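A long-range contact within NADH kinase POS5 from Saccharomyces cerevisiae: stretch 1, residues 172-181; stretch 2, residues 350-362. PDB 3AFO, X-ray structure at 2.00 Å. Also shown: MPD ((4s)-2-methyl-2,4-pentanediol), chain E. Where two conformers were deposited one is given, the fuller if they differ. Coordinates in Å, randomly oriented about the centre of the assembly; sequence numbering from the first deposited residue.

Stretch 1, residues 172-181: RAKCLHRTRL
Stretch 2, residues 350-362: KRSGIYCVAKTEN

The apolar centre of this contact lies on one face of a two-stranded antiparallel ladder, where Cys 175, His 177, Tyr 355 and Val 357 share a side. Cys 175, chi1 m, sets its SG 3.9 Å from Val 357 CG2 and its CB 3.9 Å from Tyr 355 CB; Cys 175 CB lies at the edge of the Tyr 355 ring, near its plane. Val 357, chi1 t, also turns CG1 to within 4.2 Å of Ala 173 CB. Cys 175 and Val 357, both buried, form a non-hydrogen-bonded pair, CA to CA 4.1 Å, and their compact apolar groups pack together.

The next pair on this face is His 177 and Tyr 355, CA to CA 4.6 Å. With chi1 t and chi2 78°, the imidazole carries its ND1 over one face of the tyrosine ring, 3.2 Å from Tyr 355 CZ; Tyr 355 has chi1 m and chi2 -101°. The ring planes meet at 59°, with centroids 4.6 Å apart. His 177 CE1 reaches on to Gly 353 CA at 3.4 Å. Glycine fits here twice over: its phi is positive (77/-169), and a CB would fall 2.0 Å from His 177 CE1.

The other face carries Leu 176, Arg 178, Ile 354 and Cys 356. Arg 178 (chi1 m, chi2 and chi3 t) pairs with Ile 354 (m, t), CB to CB 4.3 Å, and extends so that its NE lies 3.6 Å from Cys 356 SG, at the edge of the guanidinium plane. Ile 354 CD1 meets Arg 180 CG at 3.4 Å, so the aliphatic part of a buried arginine (m, t, m, chi4 179°) packs on the isoleucine. Leu 176 (t, p) faces Cys 356 (chi1 m) in a hydrogen-bonded pair, CA to CA 5.2 Å.

The backbones supply the frame. The strand ending at Arg 178 and the strand starting at Ile 354 have axes that come within 4.2 Å and N-to-C directions at 145°, with extended phi/psi such as -92/131 at Leu 176 and -108/121 at Cys 356. Residue numbers in each bridge sum to 532. Leu 176 N donates to Cys 356 O at 2.8 Å, and Cys 356 N returns to Leu 176 O at 2.9 Å; Arg 178 N to Ile 354 O and Ile 354 N to Arg 178 O are each 2.7 Å. A further backbone bond in the same register, Ala 358 N to Lys 174 O, is 2.8 Å and nearly linear at 178°. Between these bonds, CA-H...O contacts fill in, the shortest from Cys 175 CA to Cys 356 O at 3.2 Å. Together the stretches bury 820 Å².

At the polar edge, Lys 174 (m, then t throughout) stretches its NZ to Glu 361 OE2, a 3.1 Å salt bridge between exposed residues. An MPD, probably from the crystallisation liquor, links the same end: Lys 174 N donates to its O4 at 2.9 Å, and O4 donates to Ala 358 O at 2.7 Å. At the other end a water joins His 177 NE2 (2.7 Å) to Ser 352 OG (2.9 Å). Arg 180 NH2 and Lys 350 NZ are like charges 3.8 Å apart, not bonded to each other; both are satisfied elsewhere in the structure.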

# COMPACT_ATOMS: atom_id res chain seq x y z
N ARG A 172 33.42 25.89 -10.91
CA ARG A 172 33.52 25.26 -9.58
C ARG A 172 32.25 24.52 -9.11
O ARG A 172 32.19 24.02 -7.99
CB ARG A 172 33.96 26.27 -8.52
CG ARG A 172 35.32 26.92 -8.79
CD ARG A 172 35.79 27.70 -7.57
NE ARG A 172 34.94 28.87 -7.32
CZ ARG A 172 35.20 30.09 -7.80
NH1 ARG A 172 36.28 30.30 -8.55
NH2 ARG A 172 34.38 31.10 -7.53
N ALA A 173 31.22 24.49 -9.95
CA ALA A 173 29.97 23.84 -9.59
C ALA A 173 30.00 22.36 -9.95
O ALA A 173 30.79 21.91 -10.79
CB ALA A 173 28.80 24.52 -10.28
N LYS A 174 29.10 21.60 -9.30
CA LYS A 174 28.91 20.19 -9.61
C LYS A 174 27.46 19.92 -9.96
O LYS A 174 26.56 20.63 -9.50
CB LYS A 174 29.35 19.32 -8.43
CG LYS A 174 30.86 19.20 -8.31
CD LYS A 174 31.25 18.36 -7.11
CE LYS A 174 32.74 18.34 -6.92
NZ LYS A 174 33.06 17.53 -5.71
N CYS A 175 27.24 18.89 -10.79
CA CYS A 175 25.92 18.57 -11.32
C CYS A 175 25.56 17.11 -11.04
O CYS A 175 26.43 16.23 -11.05
CB CYS A 175 25.89 18.78 -12.83
SG CYS A 175 25.96 20.50 -13.36
N LEU A 176 24.27 16.88 -10.81
CA LEU A 176 23.68 15.56 -10.80
C LEU A 176 23.16 15.24 -12.20
O LEU A 176 22.44 16.05 -12.82
CB LEU A 176 22.52 15.51 -9.80
CG LEU A 176 21.60 14.28 -9.82
CD1 LEU A 176 22.22 13.12 -9.02
CD2 LEU A 176 20.23 14.66 -9.27
N HIS A 177 23.52 14.06 -12.68
CA HIS A 177 23.00 13.56 -13.94
C HIS A 177 21.63 12.91 -13.76
O HIS A 177 21.44 12.07 -12.88
CB HIS A 177 23.99 12.57 -14.58
CG HIS A 177 23.51 12.01 -15.87
ND1 HIS A 177 23.57 12.72 -17.05
CD2 HIS A 177 22.92 10.83 -16.17
CE1 HIS A 177 23.07 11.99 -18.02
NE2 HIS A 177 22.66 10.84 -17.52
N ARG A 178 20.67 13.34 -14.57
CA ARG A 178 19.34 12.75 -14.57
C ARG A 178 19.08 12.24 -15.97
O ARG A 178 19.28 12.96 -16.95
CB ARG A 178 18.27 13.78 -14.19
CG ARG A 178 18.42 14.43 -12.82
CD ARG A 178 17.27 15.43 -12.59
NE ARG A 178 17.32 16.16 -11.32
CZ ARG A 178 16.99 15.64 -10.13
NH1 ARG A 178 16.61 14.37 -10.02
NH2 ARG A 178 17.06 16.40 -9.04
N THR A 179 18.62 10.99 -16.06
CA THR A 179 18.37 10.35 -17.35
C THR A 179 17.02 10.78 -17.93
O THR A 179 16.17 11.30 -17.21
CB THR A 179 18.42 8.81 -17.21
OG1 THR A 179 18.15 8.21 -18.48
CG2 THR A 179 17.40 8.35 -16.20
N ARG A 180 16.85 10.58 -19.23
CA ARG A 180 15.62 10.93 -19.94
C ARG A 180 15.00 9.69 -20.57
O ARG A 180 15.72 8.79 -21.03
CB ARG A 180 15.91 11.92 -21.07
CG ARG A 180 16.17 13.35 -20.65
CD ARG A 180 16.12 14.29 -21.86
NE ARG A 180 17.24 14.07 -22.77
CZ ARG A 180 17.43 14.73 -23.92
NH1 ARG A 180 16.58 15.67 -24.30
NH2 ARG A 180 18.49 14.44 -24.68
N LEU A 181 13.66 9.66 -20.60
CA LEU A 181 12.91 8.66 -21.35
C LEU A 181 12.49 9.21 -22.72
O LEU A 181 12.37 10.43 -22.92
CB LEU A 181 11.67 8.21 -20.59
CG LEU A 181 11.81 7.43 -19.27
CD1 LEU A 181 10.43 7.12 -18.70
CD2 LEU A 181 12.60 6.16 -19.46
N LYS A 350 26.85 13.59 -29.16
CA LYS A 350 25.72 14.16 -28.44
C LYS A 350 25.66 13.62 -27.01
O LYS A 350 25.48 12.42 -26.79
CB LYS A 350 24.40 13.88 -29.18
CG LYS A 350 23.30 14.90 -28.93
CD LYS A 350 22.21 14.37 -28.00
CE LYS A 350 21.14 13.61 -28.79
NZ LYS A 350 19.91 13.35 -27.99
N ARG A 351 25.85 14.51 -26.04
CA ARG A 351 25.77 14.14 -24.63
C ARG A 351 24.31 13.86 -24.25
O ARG A 351 23.40 14.63 -24.61
CB ARG A 351 26.37 15.26 -23.77
CG ARG A 351 26.42 14.97 -22.27
CD ARG A 351 26.91 16.18 -21.48
NE ARG A 351 25.96 17.30 -21.53
CZ ARG A 351 26.18 18.46 -22.15
NH1 ARG A 351 25.26 19.40 -22.13
NH2 ARG A 351 27.33 18.68 -22.80
N SER A 352 24.09 12.75 -23.54
CA SER A 352 22.75 12.32 -23.15
C SER A 352 22.37 12.79 -21.74
O SER A 352 23.23 13.17 -20.95
CB SER A 352 22.63 10.79 -23.23
OG SER A 352 23.54 10.16 -22.36
N GLY A 353 21.08 12.75 -21.43
CA GLY A 353 20.59 13.06 -20.10
C GLY A 353 20.55 14.55 -19.79
O GLY A 353 20.73 15.39 -20.68
N ILE A 354 20.32 14.85 -18.51
CA ILE A 354 20.15 16.21 -18.04
C ILE A 354 21.06 16.41 -16.84
O ILE A 354 21.02 15.63 -15.90
CB ILE A 354 18.70 16.46 -17.58
CG1 ILE A 354 17.73 16.23 -18.74
CG2 ILE A 354 18.53 17.86 -17.01
CD1 ILE A 354 16.35 15.79 -18.29
N TYR A 355 21.88 17.46 -16.87
CA TYR A 355 22.76 17.76 -15.76
C TYR A 355 22.26 18.97 -14.98
O TYR A 355 22.19 20.09 -15.51
CB TYR A 355 24.20 17.99 -16.23
CG TYR A 355 24.87 16.76 -16.80
CD1 TYR A 355 25.76 16.01 -16.03
CD2 TYR A 355 24.60 16.34 -18.10
CE1 TYR A 355 26.38 14.88 -16.56
CE2 TYR A 355 25.21 15.21 -18.63
CZ TYR A 355 26.10 14.49 -17.85
OH TYR A 355 26.70 13.37 -18.38
N CYS A 356 21.90 18.73 -13.72
CA CYS A 356 21.35 19.76 -12.87
C CYS A 356 22.38 20.14 -11.83
O CYS A 356 22.85 19.28 -11.08
CB CYS A 356 20.07 19.26 -12.19
SG CYS A 356 18.79 18.75 -13.34
N VAL A 357 22.76 21.41 -11.82
CA VAL A 357 23.62 21.97 -10.78
C VAL A 357 23.04 21.61 -9.41
O VAL A 357 21.86 21.85 -9.14
CB VAL A 357 23.73 23.51 -10.90
CG1 VAL A 357 24.64 24.09 -9.82
CG2 VAL A 357 24.24 23.88 -12.29
N ALA A 358 23.90 21.02 -8.57
CA ALA A 358 23.55 20.60 -7.22
C ALA A 358 24.10 21.55 -6.17
O ALA A 358 25.12 22.22 -6.38
CB ALA A 358 24.08 19.19 -6.98
N LYS A 359 23.44 21.59 -5.01
CA LYS A 359 23.84 22.46 -3.90
C LYS A 359 24.88 21.83 -2.97
O LYS A 359 25.88 22.45 -2.63
CB LYS A 359 22.62 22.90 -3.10
CG LYS A 359 22.93 23.94 -2.02
CD LYS A 359 21.66 24.49 -1.42
CE LYS A 359 21.98 25.42 -0.27
NZ LYS A 359 20.77 25.75 0.50
N THR A 360 24.62 20.59 -2.55
CA THR A 360 25.51 19.83 -1.67
C THR A 360 25.68 18.46 -2.29
O THR A 360 25.06 18.16 -3.31
CB THR A 360 24.91 19.65 -0.23
OG1 THR A 360 23.71 18.86 -0.30
CG2 THR A 360 24.59 21.00 0.41
N GLU A 361 26.50 17.64 -1.65
CA GLU A 361 26.71 16.25 -2.01
C GLU A 361 25.64 15.35 -1.38
O GLU A 361 25.72 14.12 -1.48
CB GLU A 361 28.10 15.81 -1.56
CG GLU A 361 29.21 16.82 -1.88
CD GLU A 361 29.89 16.55 -3.21
OE1 GLU A 361 29.66 15.46 -3.79
OE2 GLU A 361 30.65 17.42 -3.69
N ASN A 362 24.65 15.95 -0.73
CA ASN A 362 23.58 15.21 -0.07
C ASN A 362 22.18 15.80 -0.26
O ASN A 362 21.34 15.74 0.65
CB ASN A 362 23.95 15.04 1.41
CG ASN A 362 25.21 14.19 1.60
OD1 ASN A 362 25.22 12.99 1.27
ND2 ASN A 362 26.27 14.80 2.12
C1 MPD E . 30.21 22.00 -5.18
C2 MPD E . 28.82 22.05 -4.55
O2 MPD E . 28.01 20.97 -5.08
CM MPD E . 28.98 21.83 -3.05
C3 MPD E . 28.11 23.39 -4.82
C4 MPD E . 28.20 23.86 -6.28
O4 MPD E . 27.59 22.92 -7.16
C5 MPD E . 27.57 25.25 -6.47
O HOH W 1 21.98 9.75 -19.95